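Local coordinates for protein shikimate kinase (Aquifex aeolicus, PDB 2PT5) that probably catalyses the magnesium-dependent transfer of phosphate from ATP to the 3-hydroxyl group of shikimate, a step on the pathway to chorismate, at residues E34-K37 and S42-Q45; K57-V62 and G78-N83; N88-K91 and T95-F98; E104-R109 and R116-R121; I142-E147 and V154-L159. All coordinates share one frame; numbering follows the deposited sequence.

Interaction 1 (E34-K37 and S42-Q45); sequences EVQK and SIPQ
The corner between helices 31-39 and 43-49, which in shikimate kinases belongs to the shikimate-binding part of the fold, is bridged by Gln36 lying against Ser42 and Ile43. The CA atoms of Gln36 and Ser42 come within 5.3 Å of each other. Gln36 runs straight out from its helix (chi2 177°) and crosses the Ile43 side chain at about a right angle. Its CG and CD each lie 3.6 Å from Ile43 CG1, while the end of the side chain reaches the start of the second helix. That start is N-capped: Ser42 OG accepts a hydrogen bond from Gln45 N at 3.1 Å, with an N-H...O angle of 156°. Ile43 also touches Phe55 of helix 52-66 and lies close to Asp32, a predicted substrate-binding residue. Cutting Gln36 back to alanine would probably uncover the Ile43 CG1 branch and open a gap at the corner. The chemistry is that of a partly solvent-facing junction, in which the aliphatic stem of a polar residue packs on isoleucine, its amide end near the first turn of the next helix, and the serine caps that turn.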
# COMPACT_ATOMS: atom_id res chain seq x y z
N GLU A 34 -5.60 -9.33 4.97
CA GLU A 34 -5.95 -10.65 4.46
C GLU A 34 -4.89 -11.67 4.88
O GLU A 34 -5.20 -12.81 5.21
CB GLU A 34 -6.07 -10.62 2.93
CG GLU A 34 -7.23 -9.77 2.45
CD GLU A 34 -8.52 -10.12 3.16
OE1 GLU A 34 -8.95 -11.29 3.09
OE2 GLU A 34 -9.11 -9.23 3.81
N VAL A 35 -3.63 -11.25 4.87
CA VAL A 35 -2.54 -12.13 5.26
C VAL A 35 -2.74 -12.59 6.70
O VAL A 35 -2.62 -13.78 7.01
CB VAL A 35 -1.18 -11.43 5.14
CG1 VAL A 35 -0.09 -12.28 5.82
CG2 VAL A 35 -0.85 -11.21 3.67
N GLN A 36 -3.06 -11.64 7.58
CA GLN A 36 -3.28 -11.95 8.98
C GLN A 36 -4.48 -12.86 9.17
O GLN A 36 -4.38 -13.89 9.84
CB GLN A 36 -3.47 -10.65 9.77
CG GLN A 36 -2.19 -9.84 9.89
CD GLN A 36 -2.38 -8.52 10.61
OE1 GLN A 36 -3.01 -7.60 10.10
NE2 GLN A 36 -1.82 -8.42 11.81
N LYS A 37 -5.62 -12.50 8.57
CA LYS A 37 -6.82 -13.32 8.69
C LYS A 37 -6.60 -14.75 8.19
O LYS A 37 -7.12 -15.70 8.77
CB LYS A 37 -7.98 -12.66 7.94
CG LYS A 37 -8.33 -11.27 8.47
CD LYS A 37 -9.69 -10.77 7.97
CE LYS A 37 -9.76 -10.69 6.45
NZ LYS A 37 -11.09 -10.20 5.99
N SER A 42 -1.08 -12.32 13.86
CA SER A 42 -0.77 -10.92 13.59
C SER A 42 0.52 -10.92 12.80
O SER A 42 1.26 -11.91 12.81
CB SER A 42 -0.57 -10.15 14.89
OG SER A 42 0.57 -10.62 15.59
N ILE A 43 0.81 -9.82 12.11
CA ILE A 43 2.03 -9.75 11.33
C ILE A 43 3.22 -10.03 12.24
O ILE A 43 4.02 -10.92 11.95
CB ILE A 43 2.19 -8.37 10.66
CG1 ILE A 43 1.03 -8.14 9.69
CG2 ILE A 43 3.49 -8.31 9.91
CD1 ILE A 43 1.13 -6.86 8.90
N PRO A 44 3.36 -9.28 13.35
CA PRO A 44 4.48 -9.52 14.25
C PRO A 44 4.57 -11.01 14.57
O PRO A 44 5.62 -11.64 14.42
CB PRO A 44 4.14 -8.68 15.47
CG PRO A 44 3.47 -7.49 14.84
CD PRO A 44 2.55 -8.14 13.83
N GLN A 45 3.45 -11.58 15.00
CA GLN A 45 3.39 -13.00 15.32
C GLN A 45 3.87 -13.88 14.16
O GLN A 45 4.44 -14.95 14.39
CB GLN A 45 1.95 -13.37 15.71
CG GLN A 45 1.71 -13.43 17.21
CD GLN A 45 0.27 -13.11 17.58
OE1 GLN A 45 -0.13 -11.95 17.60
NE2 GLN A 45 -0.50 -14.15 17.88

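Interaction 2 (K57-V62 and G78-N83); sequences KLEFEV and GGLGAN
Glu59 and Leu80 make the dense part of this contact, their side chains sliding past one another in opposite directions between helix 52-66 and the short helical turn 78-81. Glu59 CG lies 3.7 Å from Leu80 CD1, and further out Glu59 OE1 comes to 3.7 Å from Leu80 CB. The other methyl, Leu80 CD2, reaches back to the main chain, 3.9 Å from Glu59 O. Leu80 gets there with CG turned anti to its own N (chi1 -168°), which sends both methyls toward the long helix. No hydrogen bond joins the segments, and the buried Glu59 meets leucine here through its aliphatic stem and OE1.

The packing thins out toward Phe60, where only the base of the residue approaches: Phe60 CA is 4.2 Å from Leu80 CD1. Its partly exposed ring turns instead to Lys64, in a cation-pi contact, and to Glu85 and Ala86. An alanine at Glu59 removes the chain on which Leu80 CD1 packs, and a gap would probably open beside the turn.

Gly78, a predicted shikimate-binding residue, lies on this turn. Around the contact, helix 31-39 meets Glu59 through Asp32, helix 84-91 receives Leu80 on Ala86, and helix 127-137 borders the turn through Arg133 and Tyr137 against Ala82.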
# COMPACT_ATOMS: atom_id res chain seq x y z
N LYS A 57 6.82 -13.73 1.15
CA LYS A 57 6.35 -14.57 0.05
C LYS A 57 4.85 -14.76 0.19
O LYS A 57 4.13 -14.86 -0.81
CB LYS A 57 7.07 -15.92 0.06
CG LYS A 57 6.80 -16.77 -1.18
CD LYS A 57 7.78 -17.95 -1.29
CE LYS A 57 9.17 -17.51 -1.77
NZ LYS A 57 9.17 -17.05 -3.19
N LEU A 58 4.36 -14.77 1.42
CA LEU A 58 2.95 -14.95 1.69
C LEU A 58 2.12 -13.77 1.17
O LEU A 58 1.10 -13.96 0.49
CB LEU A 58 2.72 -15.08 3.20
CG LEU A 58 1.53 -15.91 3.70
CD1 LEU A 58 1.28 -15.57 5.16
CD2 LEU A 58 0.28 -15.62 2.88
N GLU A 59 2.55 -12.55 1.48
CA GLU A 59 1.81 -11.37 1.04
C GLU A 59 1.80 -11.27 -0.49
O GLU A 59 0.83 -10.77 -1.08
CB GLU A 59 2.37 -10.10 1.68
CG GLU A 59 3.76 -9.69 1.23
CD GLU A 59 4.30 -8.49 2.02
OE1 GLU A 59 5.40 -8.01 1.68
OE2 GLU A 59 3.63 -8.04 2.97
N PHE A 60 2.85 -11.76 -1.14
CA PHE A 60 2.86 -11.70 -2.59
C PHE A 60 1.85 -12.72 -3.11
O PHE A 60 1.12 -12.46 -4.07
CB PHE A 60 4.25 -11.99 -3.15
CG PHE A 60 4.41 -11.61 -4.59
CD1 PHE A 60 3.39 -10.96 -5.28
CD2 PHE A 60 5.59 -11.90 -5.27
CE1 PHE A 60 3.53 -10.62 -6.62
CE2 PHE A 60 5.74 -11.56 -6.61
CZ PHE A 60 4.70 -10.92 -7.28
N GLU A 61 1.79 -13.88 -2.46
CA GLU A 61 0.85 -14.93 -2.84
C GLU A 61 -0.57 -14.38 -2.69
O GLU A 61 -1.41 -14.54 -3.58
CB GLU A 61 0.99 -16.16 -1.94
CG GLU A 61 -0.17 -17.15 -2.08
CD GLU A 61 -0.16 -18.24 -1.02
OE1 GLU A 61 -1.15 -19.01 -0.96
OE2 GLU A 61 0.83 -18.35 -0.26
N VAL A 62 -0.81 -13.73 -1.56
CA VAL A 62 -2.12 -13.16 -1.27
C VAL A 62 -2.48 -12.11 -2.31
O VAL A 62 -3.64 -11.99 -2.71
CB VAL A 62 -2.15 -12.54 0.14
CG1 VAL A 62 -3.48 -11.86 0.38
CG2 VAL A 62 -1.91 -13.62 1.19
N GLY A 78 3.58 -1.66 3.27
CA GLY A 78 4.74 -0.83 2.97
C GLY A 78 5.79 -1.51 2.11
O GLY A 78 6.23 -0.95 1.10
N GLY A 79 6.19 -2.71 2.51
CA GLY A 79 7.20 -3.46 1.79
C GLY A 79 6.75 -4.00 0.46
O GLY A 79 7.49 -3.93 -0.54
N LEU A 80 5.54 -4.55 0.42
CA LEU A 80 5.02 -5.12 -0.82
C LEU A 80 5.00 -4.08 -1.94
O LEU A 80 5.40 -4.36 -3.07
CB LEU A 80 3.60 -5.66 -0.60
CG LEU A 80 3.06 -6.53 -1.74
CD1 LEU A 80 3.98 -7.72 -1.95
CD2 LEU A 80 1.64 -7.00 -1.40
N GLY A 81 4.55 -2.87 -1.63
CA GLY A 81 4.51 -1.82 -2.64
C GLY A 81 5.90 -1.40 -3.09
O GLY A 81 6.07 -0.81 -4.15
N ALA A 82 6.90 -1.69 -2.26
CA ALA A 82 8.28 -1.33 -2.58
C ALA A 82 8.98 -2.51 -3.25
O ALA A 82 10.17 -2.45 -3.56
CB ALA A 82 9.02 -0.90 -1.31
N ASN A 83 8.23 -3.60 -3.46
CA ASN A 83 8.75 -4.82 -4.09
C ASN A 83 8.53 -4.70 -5.60
O ASN A 83 7.41 -4.87 -6.09
CB ASN A 83 8.00 -6.04 -3.53
CG ASN A 83 8.53 -7.36 -4.07
OD1 ASN A 83 8.75 -7.52 -5.26
ND2 ASN A 83 8.72 -8.32 -3.17

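Interaction 3 (N88-K91 and T95-F98); sequences NFMK and TTVF
Met90 and Lys91 end helix 84-91 and, after a three-residue turn, the chain enters strand 95-100, where Thr96 packs back on both of them. The reversal is close, with the CA atoms of Lys91 and Thr95 6.0 Å apart. This is the helix-to-strand half of a beta-alpha-beta crossover in the parallel sheet of the P-loop kinase fold: the chain leaves strand 72-75, passes strand 2-6 and returns as strand 95-100 on its far side. Backbone bonds from Thr95 and Val97 to strand 2-6, and from Thr96 to Ile142, seat the new strand between its two neighbours.

The CB of Thr96 is directed at the helix, and the two branches part. OG1 stands between the backbone N and the carbonyl carbon (chi1 50°), which swings the methyl CG2 over to Met90. Lys91 crosses the threonine at about a right angle, its CG and CE both 4.0 Å from Thr96 OG1. The extended lysine then carries its charged end on beyond the threonine, where NZ is hydrogen-bonded to Lys139 O.

Residue 90, a selenomethionine in the crystal, touches Thr96 only near its root, since the rest of the chain bends away toward Tyr4, Leu63 and Thr76. There its CB sits 3.5 Å from Thr96 CG2, shorter than carbons normally approach.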
# COMPACT_ATOMS: atom_id res chain seq x y z
N ASN A 88 5.62 -4.87 -10.65
CA ASN A 88 5.50 -5.17 -12.07
C ASN A 88 4.32 -6.10 -12.30
O ASN A 88 3.63 -6.01 -13.32
CB ASN A 88 6.78 -5.77 -12.62
CG ASN A 88 7.84 -4.72 -12.89
OD1 ASN A 88 7.57 -3.73 -13.57
ND2 ASN A 88 9.04 -4.93 -12.37
N PHE A 89 4.08 -7.00 -11.35
CA PHE A 89 2.94 -7.90 -11.45
C PHE A 89 1.68 -7.03 -11.45
O PHE A 89 0.79 -7.19 -12.28
CB PHE A 89 2.89 -8.86 -10.26
CG PHE A 89 1.64 -9.69 -10.19
CD1 PHE A 89 1.56 -10.92 -10.83
CD2 PHE A 89 0.52 -9.23 -9.50
CE1 PHE A 89 0.40 -11.69 -10.78
CE2 PHE A 89 -0.65 -9.99 -9.44
CZ PHE A 89 -0.71 -11.22 -10.09
N MSE A 90 1.61 -6.08 -10.51
CA MSE A 90 0.45 -5.20 -10.40
C MSE A 90 0.12 -4.46 -11.69
O MSE A 90 -1.04 -4.37 -12.07
CB MSE A 90 0.65 -4.21 -9.25
CG MSE A 90 0.44 -4.82 -7.87
SE MSE A 90 0.79 -3.53 -6.47
CE MSE A 90 2.27 -4.42 -5.57
N LYS A 91 1.15 -3.92 -12.35
CA LYS A 91 0.96 -3.19 -13.59
C LYS A 91 0.40 -4.08 -14.71
O LYS A 91 -0.30 -3.60 -15.60
CB LYS A 91 2.28 -2.56 -14.04
CG LYS A 91 2.82 -1.53 -13.06
CD LYS A 91 4.03 -0.81 -13.62
CE LYS A 91 4.46 0.33 -12.72
NZ LYS A 91 5.55 1.12 -13.33
N THR A 95 -4.12 -0.69 -12.72
CA THR A 95 -3.53 0.61 -12.46
C THR A 95 -2.99 0.69 -11.04
O THR A 95 -3.69 0.37 -10.07
CB THR A 95 -4.57 1.73 -12.67
OG1 THR A 95 -5.10 1.64 -13.99
CG2 THR A 95 -3.94 3.11 -12.48
N THR A 96 -1.73 1.12 -10.93
CA THR A 96 -1.07 1.25 -9.64
C THR A 96 -1.13 2.73 -9.28
O THR A 96 -0.88 3.59 -10.12
CB THR A 96 0.39 0.74 -9.69
OG1 THR A 96 1.08 1.33 -10.80
CG2 THR A 96 0.41 -0.77 -9.84
N VAL A 97 -1.50 3.01 -8.03
CA VAL A 97 -1.63 4.38 -7.55
C VAL A 97 -0.79 4.63 -6.32
O VAL A 97 -0.98 3.98 -5.28
CB VAL A 97 -3.11 4.70 -7.19
CG1 VAL A 97 -3.24 6.17 -6.84
CG2 VAL A 97 -4.03 4.34 -8.35
N PHE A 98 0.12 5.59 -6.43
CA PHE A 98 0.99 5.93 -5.31
C PHE A 98 0.44 7.14 -4.57
O PHE A 98 0.33 8.23 -5.12
CB PHE A 98 2.42 6.21 -5.83
CG PHE A 98 3.37 6.77 -4.78
CD1 PHE A 98 3.27 6.41 -3.44
CD2 PHE A 98 4.39 7.64 -5.16
CE1 PHE A 98 4.16 6.90 -2.49
CE2 PHE A 98 5.30 8.14 -4.22
CZ PHE A 98 5.19 7.77 -2.88

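Interaction 4 (E104-R109 and R116-R121); sequences EVFLER and RPLLKR
Two pairs of apolar side chains, Phe106 with Leu118 and Leu107 with Leu119, fasten the end of helix 103-109 to the loop that follows it. In the inner pair the leucine meets the far end of the ring at a slant. Leu118 CD1 comes to 3.3 Å from Phe106 CZ and 3.5 Å from Phe106 CE2, a snug fit at one methyl. Phe106 has its CG anti to the backbone N (chi1 164°), a setting that carries the ring tip over to the loop although its CB does not point there. The same ring also meets the rings of Phe8 and Phe130, so the leucine methyl joins an aromatic cluster.

The outer pair crosses at about a right angle and is looser, with Leu107 CG 4.1 Å from Leu119 CD1. Between the two pairs the Leu107 carbonyl faces the loop, its O 3.7 Å from Leu119 CB. The loop here is coiled into a short 3-10 turn, 118-120, and this presents Leu118 inward and Leu119 along the surface.

Beyond the turn the guanidinium groups of Arg116 and Arg121 lie face on face, with each CZ 3.7 Å above the plane of the other, and Asp112 forms a salt bridge with Arg116. Arg116 is predicted to bind ATP, and Leu118 also touches Cys110, which is disulfide-linked to Cys10 in this crystal. The arrangement is consistent with the base of the lid of shikimate kinases, the arginine-bearing loop that in relatives folds over the nucleotide site.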
# COMPACT_ATOMS: atom_id res chain seq x y z
N GLU A 104 8.32 14.67 6.26
CA GLU A 104 7.85 15.23 7.53
C GLU A 104 6.50 14.65 7.97
O GLU A 104 6.26 14.46 9.16
CB GLU A 104 7.78 16.77 7.48
CG GLU A 104 6.71 17.33 6.55
CD GLU A 104 7.22 17.62 5.16
OE1 GLU A 104 8.29 17.08 4.78
OE2 GLU A 104 6.55 18.38 4.44
N VAL A 105 5.62 14.35 7.01
CA VAL A 105 4.31 13.79 7.33
C VAL A 105 4.48 12.33 7.77
O VAL A 105 3.87 11.88 8.74
CB VAL A 105 3.36 13.83 6.12
CG1 VAL A 105 2.10 13.02 6.40
CG2 VAL A 105 3.00 15.28 5.79
N PHE A 106 5.32 11.62 7.03
CA PHE A 106 5.64 10.22 7.30
C PHE A 106 6.12 10.09 8.74
O PHE A 106 5.66 9.24 9.50
CB PHE A 106 6.76 9.79 6.34
CG PHE A 106 7.46 8.52 6.71
CD1 PHE A 106 6.87 7.27 6.48
CD2 PHE A 106 8.73 8.55 7.26
CE1 PHE A 106 7.55 6.09 6.77
CE2 PHE A 106 9.42 7.38 7.56
CZ PHE A 106 8.83 6.15 7.31
N LEU A 107 7.05 10.97 9.10
CA LEU A 107 7.64 10.98 10.43
C LEU A 107 6.62 11.20 11.53
O LEU A 107 6.69 10.56 12.57
CB LEU A 107 8.70 12.08 10.48
CG LEU A 107 10.15 11.72 10.81
CD1 LEU A 107 10.52 10.35 10.31
CD2 LEU A 107 11.04 12.80 10.20
N GLU A 108 5.67 12.09 11.30
CA GLU A 108 4.66 12.39 12.31
C GLU A 108 3.49 11.40 12.36
O GLU A 108 2.83 11.30 13.39
CB GLU A 108 4.16 13.83 12.14
CG GLU A 108 3.57 14.16 10.78
CD GLU A 108 3.67 15.65 10.44
OE1 GLU A 108 3.05 16.08 9.44
OE2 GLU A 108 4.38 16.39 11.17
N ARG A 109 3.25 10.66 11.29
CA ARG A 109 2.13 9.71 11.27
C ARG A 109 2.50 8.23 11.40
O ARG A 109 1.78 7.46 12.02
CB ARG A 109 1.30 9.87 9.99
CG ARG A 109 0.63 11.22 9.78
CD ARG A 109 -0.17 11.21 8.47
NE ARG A 109 -0.69 12.53 8.11
CZ ARG A 109 -1.48 12.78 7.06
NH1 ARG A 109 -1.86 11.79 6.26
NH2 ARG A 109 -1.88 14.01 6.81
N ARG A 116 6.14 2.04 17.72
CA ARG A 116 6.72 3.23 18.32
C ARG A 116 6.67 4.37 17.30
O ARG A 116 6.89 4.15 16.11
CB ARG A 116 8.16 2.94 18.74
CG ARG A 116 8.26 1.94 19.88
CD ARG A 116 9.70 1.54 20.18
NE ARG A 116 10.33 0.84 19.07
CZ ARG A 116 11.49 0.18 19.17
NH1 ARG A 116 12.14 0.14 20.32
NH2 ARG A 116 12.01 -0.43 18.11
N PRO A 117 6.34 5.59 17.74
CA PRO A 117 6.29 6.71 16.79
C PRO A 117 7.67 6.98 16.20
O PRO A 117 8.64 7.17 16.94
CB PRO A 117 5.78 7.87 17.65
CG PRO A 117 6.22 7.50 19.04
CD PRO A 117 5.92 6.02 19.09
N LEU A 118 7.76 6.99 14.88
CA LEU A 118 9.02 7.22 14.19
C LEU A 118 9.66 8.55 14.57
O LEU A 118 10.87 8.71 14.49
CB LEU A 118 8.82 7.17 12.67
CG LEU A 118 8.32 5.83 12.11
CD1 LEU A 118 8.42 5.88 10.60
CD2 LEU A 118 9.15 4.68 12.65
N LEU A 119 8.85 9.51 15.00
CA LEU A 119 9.38 10.80 15.39
C LEU A 119 10.30 10.69 16.61
O LEU A 119 11.04 11.62 16.92
CB LEU A 119 8.23 11.78 15.66
CG LEU A 119 8.55 13.28 15.61
CD1 LEU A 119 9.50 13.58 14.45
CD2 LEU A 119 7.25 14.06 15.44
N LYS A 120 10.26 9.55 17.29
CA LYS A 120 11.11 9.35 18.47
C LYS A 120 12.22 8.32 18.25
O LYS A 120 13.02 8.08 19.15
CB LYS A 120 10.26 8.93 19.67
CG LYS A 120 9.17 9.93 20.04
CD LYS A 120 9.72 11.32 20.28
CE LYS A 120 8.62 12.27 20.72
NZ LYS A 120 7.46 12.26 19.77
N ARG A 121 12.25 7.71 17.08
CA ARG A 121 13.28 6.73 16.75
C ARG A 121 14.48 7.49 16.12
O ARG A 121 14.32 8.58 15.59
CB ARG A 121 12.75 5.71 15.74
CG ARG A 121 11.57 4.87 16.24
CD ARG A 121 11.95 4.07 17.48
NE ARG A 121 13.14 3.24 17.26
CZ ARG A 121 13.97 2.85 18.22
NH1 ARG A 121 13.75 3.21 19.48
NH2 ARG A 121 15.04 2.12 17.91

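Interaction 5 (I142-E147 and V154-L159); sequences IKVKGE and VKEILL
Apolar packing between Val144 and Ile157 joins the edge strand 142-145 to helix 150-162. The two side chains cross at about a right angle, and both valine methyls face the isoleucine: Val144 CG1 is 4.1 Å and Val144 CG2 4.2 Å from Ile157 CG1. Val144 CG1 also rests on the root of the neighbouring glutamate, 4.0 Å from Glu156 CB. Beyond this pair Ile157 continues the hydrophobic layer to Val97 and Val16, and Val144 continues it to Ile99 and Val153.

Strand and helix run nearly antiparallel, with an angle of 153° between their directions and a closest approach of 8.5 Å between their axes. This is the last beta-alpha unit of the P-loop kinase sheet, in which strand 142-145 is outermost and pairs with strand 95-100, while the helix lies over the same sheet face as helix 13-24.

Polar contact is confined to the strand end near the surface. Glu156, extended beyond CG (chi2 172°), lays its carboxylate against the backbone of Lys145. Its OE1 accepts a weak, bent hydrogen bond from Lys145 N, 3.0 Å long with an N-H...O angle of 127°, and sits close over Val144 CB at 3.2 Å. The second oxygen, OE2, lies 3.4 Å from Lys145 O, where two acceptors face each other. Lys148 NZ gives this oxygen a long, weak ion pair.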
# COMPACT_ATOMS: atom_id res chain seq x y z
N ILE A 142 -0.03 6.09 -11.47
CA ILE A 142 -0.58 7.36 -11.00
C ILE A 142 -0.04 7.74 -9.62
O ILE A 142 0.09 6.88 -8.74
CB ILE A 142 -2.13 7.28 -10.91
CG1 ILE A 142 -2.70 6.77 -12.24
CG2 ILE A 142 -2.70 8.65 -10.60
CD1 ILE A 142 -4.20 6.50 -12.19
N LYS A 143 0.26 9.02 -9.45
CA LYS A 143 0.79 9.53 -8.19
C LYS A 143 -0.08 10.70 -7.73
O LYS A 143 -0.27 11.64 -8.47
CB LYS A 143 2.24 10.00 -8.38
CG LYS A 143 2.83 10.70 -7.16
CD LYS A 143 4.22 11.28 -7.47
CE LYS A 143 4.85 11.93 -6.25
NZ LYS A 143 4.06 13.08 -5.71
N VAL A 144 -0.60 10.62 -6.51
CA VAL A 144 -1.44 11.68 -5.97
C VAL A 144 -0.93 12.15 -4.61
O VAL A 144 -0.28 11.40 -3.89
CB VAL A 144 -2.91 11.21 -5.83
CG1 VAL A 144 -3.45 10.78 -7.19
CG2 VAL A 144 -2.99 10.06 -4.85
N LYS A 145 -1.26 13.40 -4.26
CA LYS A 145 -0.86 14.01 -3.00
C LYS A 145 -1.68 13.40 -1.86
O LYS A 145 -2.89 13.62 -1.78
CB LYS A 145 -1.12 15.52 -3.06
CG LYS A 145 -0.18 16.37 -2.24
CD LYS A 145 0.97 16.88 -3.10
CE LYS A 145 1.77 17.96 -2.37
NZ LYS A 145 0.92 19.12 -1.99
N GLY A 146 -1.02 12.66 -0.98
CA GLY A 146 -1.73 12.02 0.12
C GLY A 146 -1.71 12.77 1.44
O GLY A 146 -2.10 12.24 2.48
N GLU A 147 -1.24 14.01 1.40
CA GLU A 147 -1.19 14.84 2.59
C GLU A 147 -2.60 15.36 2.87
O GLU A 147 -2.95 15.66 4.01
CB GLU A 147 -0.20 16.00 2.40
CG GLU A 147 -0.28 17.07 3.49
CD GLU A 147 1.01 17.85 3.66
OE1 GLU A 147 1.74 18.03 2.66
OE2 GLU A 147 1.30 18.28 4.79
N VAL A 154 -9.38 10.86 -2.97
CA VAL A 154 -10.27 10.05 -3.80
C VAL A 154 -10.66 10.83 -5.06
O VAL A 154 -10.64 10.28 -6.16
CB VAL A 154 -11.57 9.64 -3.03
CG1 VAL A 154 -12.58 9.01 -3.98
CG2 VAL A 154 -11.22 8.64 -1.94
N LYS A 155 -11.00 12.10 -4.90
CA LYS A 155 -11.37 12.93 -6.05
C LYS A 155 -10.19 13.00 -7.01
O LYS A 155 -10.37 13.01 -8.23
CB LYS A 155 -11.74 14.34 -5.61
CG LYS A 155 -13.05 14.43 -4.85
CD LYS A 155 -13.30 15.86 -4.39
CE LYS A 155 -14.59 15.97 -3.61
NZ LYS A 155 -14.77 17.35 -3.08
N GLU A 156 -8.99 13.07 -6.45
CA GLU A 156 -7.77 13.13 -7.24
C GLU A 156 -7.65 11.85 -8.07
O GLU A 156 -7.41 11.90 -9.28
CB GLU A 156 -6.54 13.25 -6.33
CG GLU A 156 -6.30 14.63 -5.73
CD GLU A 156 -5.19 14.62 -4.68
OE1 GLU A 156 -4.08 14.12 -4.98
OE2 GLU A 156 -5.42 15.13 -3.56
N ILE A 157 -7.82 10.71 -7.42
CA ILE A 157 -7.71 9.44 -8.11
C ILE A 157 -8.79 9.27 -9.18
O ILE A 157 -8.49 8.90 -10.31
CB ILE A 157 -7.78 8.26 -7.12
CG1 ILE A 157 -6.57 8.33 -6.17
CG2 ILE A 157 -7.77 6.93 -7.87
CD1 ILE A 157 -6.69 7.40 -4.99
N LEU A 158 -10.04 9.55 -8.82
CA LEU A 158 -11.13 9.44 -9.78
C LEU A 158 -10.82 10.27 -11.01
O LEU A 158 -10.86 9.77 -12.14
CB LEU A 158 -12.45 9.90 -9.14
CG LEU A 158 -12.95 8.95 -8.04
CD1 LEU A 158 -14.17 9.53 -7.36
CD2 LEU A 158 -13.26 7.60 -8.66
N LEU A 159 -10.48 11.55 -10.81
CA LEU A 159 -10.16 12.42 -11.94
C LEU A 159 -9.03 11.85 -12.80
O LEU A 159 -9.05 11.99 -14.02
CB LEU A 159 -9.80 13.83 -11.45
CG LEU A 159 -11.00 14.68 -11.01
CD1 LEU A 159 -10.52 16.03 -10.49
CD2 LEU A 159 -11.95 14.86 -12.19

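In the fold
Interaction 3 is a buried contact, whereas interaction 1 lies at the surface and interactions 2, 4 and 5 are partly buried. Interactions 3 and 5 share the sheet: strands 95-100 and 142-145 are neighbours, with probable backbone hydrogen bonds between Phe98 and both Ile142 and Val144. Interactions 1 and 2 meet through Val35 of helix 31-39, which packs on Leu58 and Val62 of helix 52-66. Interaction 2 reaches interaction 3 where Phe60 touches Phe89. Interaction 4, probably at the lid, stands furthest from the chain centre, touching interaction 5 at Glu147. Interaction 5 adds a weak hydrogen bond between its segments; carbon packing carries much of the others.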